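Local coordinates for DUF3201 domain-containing protein (PDB 1YB3), which is of unknown function, a conserved protein of the DUF3201 family from the hyperthermophilic archaeon Pyrococcus furiosus, at residues E92-E97 / E143-E148. Residues are numbered along the deposited sequence; the frame is centred on the assembly and turned at random.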
loop_
_atom_site.group_PDB
_atom_site.type_symbol
_atom_site.label_atom_id
_atom_site.label_comp_id
_atom_site.label_asym_id
_atom_site.label_seq_id
_atom_site.Cartn_x
_atom_site.Cartn_y
_atom_site.Cartn_z
ATOM N N GLU A 92 -8.830 -6.245 15.477
ATOM C CA GLU A 92 -10.035 -6.964 15.934
ATOM C C GLU A 92 -11.069 -7.184 14.825
ATOM O O GLU A 92 -11.952 -8.026 14.961
ATOM C CB GLU A 92 -10.676 -6.282 17.156
ATOM C CG GLU A 92 -11.323 -4.925 16.888
ATOM C CD GLU A 92 -10.378 -3.745 17.093
ATOM O OE1 GLU A 92 -9.149 -3.952 17.273
ATOM O OE2 GLU A 92 -10.878 -2.596 17.076
ATOM N N GLU A 93 -10.947 -6.427 13.733
ATOM C CA GLU A 93 -11.822 -6.586 12.567
ATOM C C GLU A 93 -11.336 -7.671 11.612
ATOM O O GLU A 93 -12.080 -8.131 10.745
ATOM C CB GLU A 93 -11.945 -5.260 11.806
ATOM C CG GLU A 93 -12.828 -4.237 12.492
ATOM C CD GLU A 93 -12.949 -2.933 11.706
ATOM O OE1 GLU A 93 -12.624 -2.916 10.491
ATOM O OE2 GLU A 93 -13.378 -1.917 12.313
ATOM N N LEU A 94 -10.075 -8.064 11.754
ATOM C CA LEU A 94 -9.486 -9.027 10.840
ATOM C C LEU A 94 -9.738 -10.474 11.253
ATOM O O LEU A 94 -10.310 -10.748 12.315
ATOM C CB LEU A 94 -7.988 -8.755 10.680
ATOM C CG LEU A 94 -7.680 -7.338 10.187
ATOM C CD1 LEU A 94 -6.196 -7.101 10.255
ATOM C CD2 LEU A 94 -8.229 -7.088 8.772
ATOM N N SER A 95 -9.320 -11.395 10.392
ATOM C CA SER A 95 -9.514 -12.811 10.628
ATOM C C SER A 95 -8.456 -13.548 9.838
ATOM O O SER A 95 -7.903 -12.997 8.876
ATOM C CB SER A 95 -10.917 -13.235 10.171
ATOM O OG SER A 95 -11.086 -13.017 8.781
ATOM N N LYS A 96 -8.182 -14.790 10.238
ATOM C CA LYS A 96 -7.227 -15.636 9.542
ATOM C C LYS A 96 -7.582 -15.765 8.057
ATOM O O LYS A 96 -6.696 -15.696 7.200
ATOM C CB LYS A 96 -7.147 -17.016 10.216
ATOM C CG LYS A 96 -6.195 -18.011 9.554
ATOM C CD LYS A 96 -6.276 -19.365 10.272
ATOM C CE LYS A 96 -6.212 -20.527 9.291
ATOM N NZ LYS A 96 -6.512 -21.855 9.929
ATOM N N GLU A 97 -8.874 -15.925 7.758
ATOM C CA GLU A 97 -9.311 -16.110 6.364
ATOM C C GLU A 97 -9.053 -14.882 5.486
ATOM O O GLU A 97 -8.639 -15.021 4.336
ATOM C CB GLU A 97 -10.774 -16.549 6.249
ATOM C CG GLU A 97 -11.055 -17.237 4.903
ATOM C CD GLU A 97 -12.515 -17.568 4.674
ATOM O OE1 GLU A 97 -13.285 -17.644 5.657
ATOM O OE2 GLU A 97 -12.890 -17.762 3.497
ATOM N N GLU A 143 -1.994 -2.645 16.987
ATOM C CA GLU A 143 -3.448 -2.493 16.884
ATOM C C GLU A 143 -3.934 -2.320 15.433
ATOM O O GLU A 143 -4.961 -2.883 15.057
ATOM C CB GLU A 143 -3.932 -1.332 17.761
ATOM C CG GLU A 143 -5.379 -0.858 17.527
ATOM C CD GLU A 143 -6.438 -1.949 17.712
ATOM O OE1 GLU A 143 -6.138 -3.025 18.294
ATOM O OE2 GLU A 143 -7.584 -1.718 17.269
HETATM N N MSE A 144 -3.202 -1.538 14.645
HETATM C CA MSE A 144 -3.569 -1.283 13.235
HETATM C C MSE A 144 -2.661 -2.109 12.331
HETATM O O MSE A 144 -1.429 -2.071 12.477
HETATM C CB MSE A 144 -3.428 0.211 12.904
HETATM C CG MSE A 144 -4.300 1.137 13.757
HETATM SE SE MSE A 144 -6.208 0.793 13.483
HETATM C CE MSE A 144 -6.241 1.014 11.570
ATOM N N ILE A 145 -3.257 -2.868 11.409
ATOM C CA ILE A 145 -2.488 -3.704 10.492
ATOM C C ILE A 145 -2.650 -3.142 9.086
ATOM O O ILE A 145 -3.777 -2.944 8.632
ATOM C CB ILE A 145 -2.961 -5.189 10.499
ATOM C CG1 ILE A 145 -3.091 -5.752 11.941
ATOM C CG2 ILE A 145 -2.088 -6.073 9.581
ATOM C CD1 ILE A 145 -1.822 -5.602 12.836
ATOM N N ASN A 146 -1.522 -2.894 8.421
ATOM C CA ASN A 146 -1.490 -2.317 7.082
ATOM C C ASN A 146 -1.244 -3.373 6.029
ATOM O O ASN A 146 -0.402 -4.276 6.207
ATOM C CB ASN A 146 -0.382 -1.272 6.972
ATOM C CG ASN A 146 -0.623 -0.076 7.843
ATOM O OD1 ASN A 146 -1.286 0.867 7.445
ATOM N ND2 ASN A 146 -0.059 -0.098 9.049
ATOM N N PHE A 147 -1.964 -3.251 4.900
ATOM C CA PHE A 147 -1.835 -4.146 3.759
ATOM C C PHE A 147 -1.469 -3.263 2.584
ATOM O O PHE A 147 -2.280 -2.442 2.168
ATOM C CB PHE A 147 -3.184 -4.831 3.486
ATOM C CG PHE A 147 -3.641 -5.693 4.629
ATOM C CD1 PHE A 147 -3.413 -7.073 4.615
ATOM C CD2 PHE A 147 -4.230 -5.100 5.767
ATOM C CE1 PHE A 147 -3.795 -7.875 5.714
ATOM C CE2 PHE A 147 -4.605 -5.874 6.864
ATOM C CZ PHE A 147 -4.386 -7.272 6.837
ATOM N N GLU A 148 -0.229 -3.384 2.109
ATOM C CA GLU A 148 0.302 -2.548 1.024
ATOM C C GLU A 148 0.555 -3.388 -0.229
ATOM O O GLU A 148 1.164 -4.455 -0.157
ATOM C CB GLU A 148 1.620 -1.830 1.437
ATOM C CG GLU A 148 2.296 -1.146 0.256
ATOM C CD GLU A 148 3.568 -0.357 0.620
ATOM O OE1 GLU A 148 3.698 0.041 1.800
ATOM O OE2 GLU A 148 4.413 -0.126 -0.271
#
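Leu94 reaches across to Ile145 and Phe147 through a single methyl. Its CB points at strand 144-150, and with CG anti to the carbonyl carbon (chi1 -57°) the branch point is carried onward in that direction. CD1 of Leu94 does the touching: it lies 3.8 Å from both CB and CG1 of Ile145, and 3.9 Å from CZ of Phe147, meeting the ring at its edge, in the ring plane. A forked leucine suits this buried place because one methyl can rest against a beta-branched side and an aromatic edge at once; isoleucine and phenylalanine, alternate residues of the strand, both turn the same way to receive it. At the exposed margin, where polar carboxylates suit the surface, Glu92 and Glu143 meet, each chain bent at chi2. OE1 of Glu92 stands 2.7 Å from OE2 of Glu143, the two groups nearly coplanar, their planes 28° apart. One acid probably holds a proton there, and the closeness would probably raise a pKa. Segment 92-97 links strand 82-90, which pairs antiparallel with 144-150, to helix 96-105. From that helix Phe98 meets the Phe147 ring edge-to-face, while Trp134 of helix 130-138 and Leu174 near the C-terminus also touch Leu94.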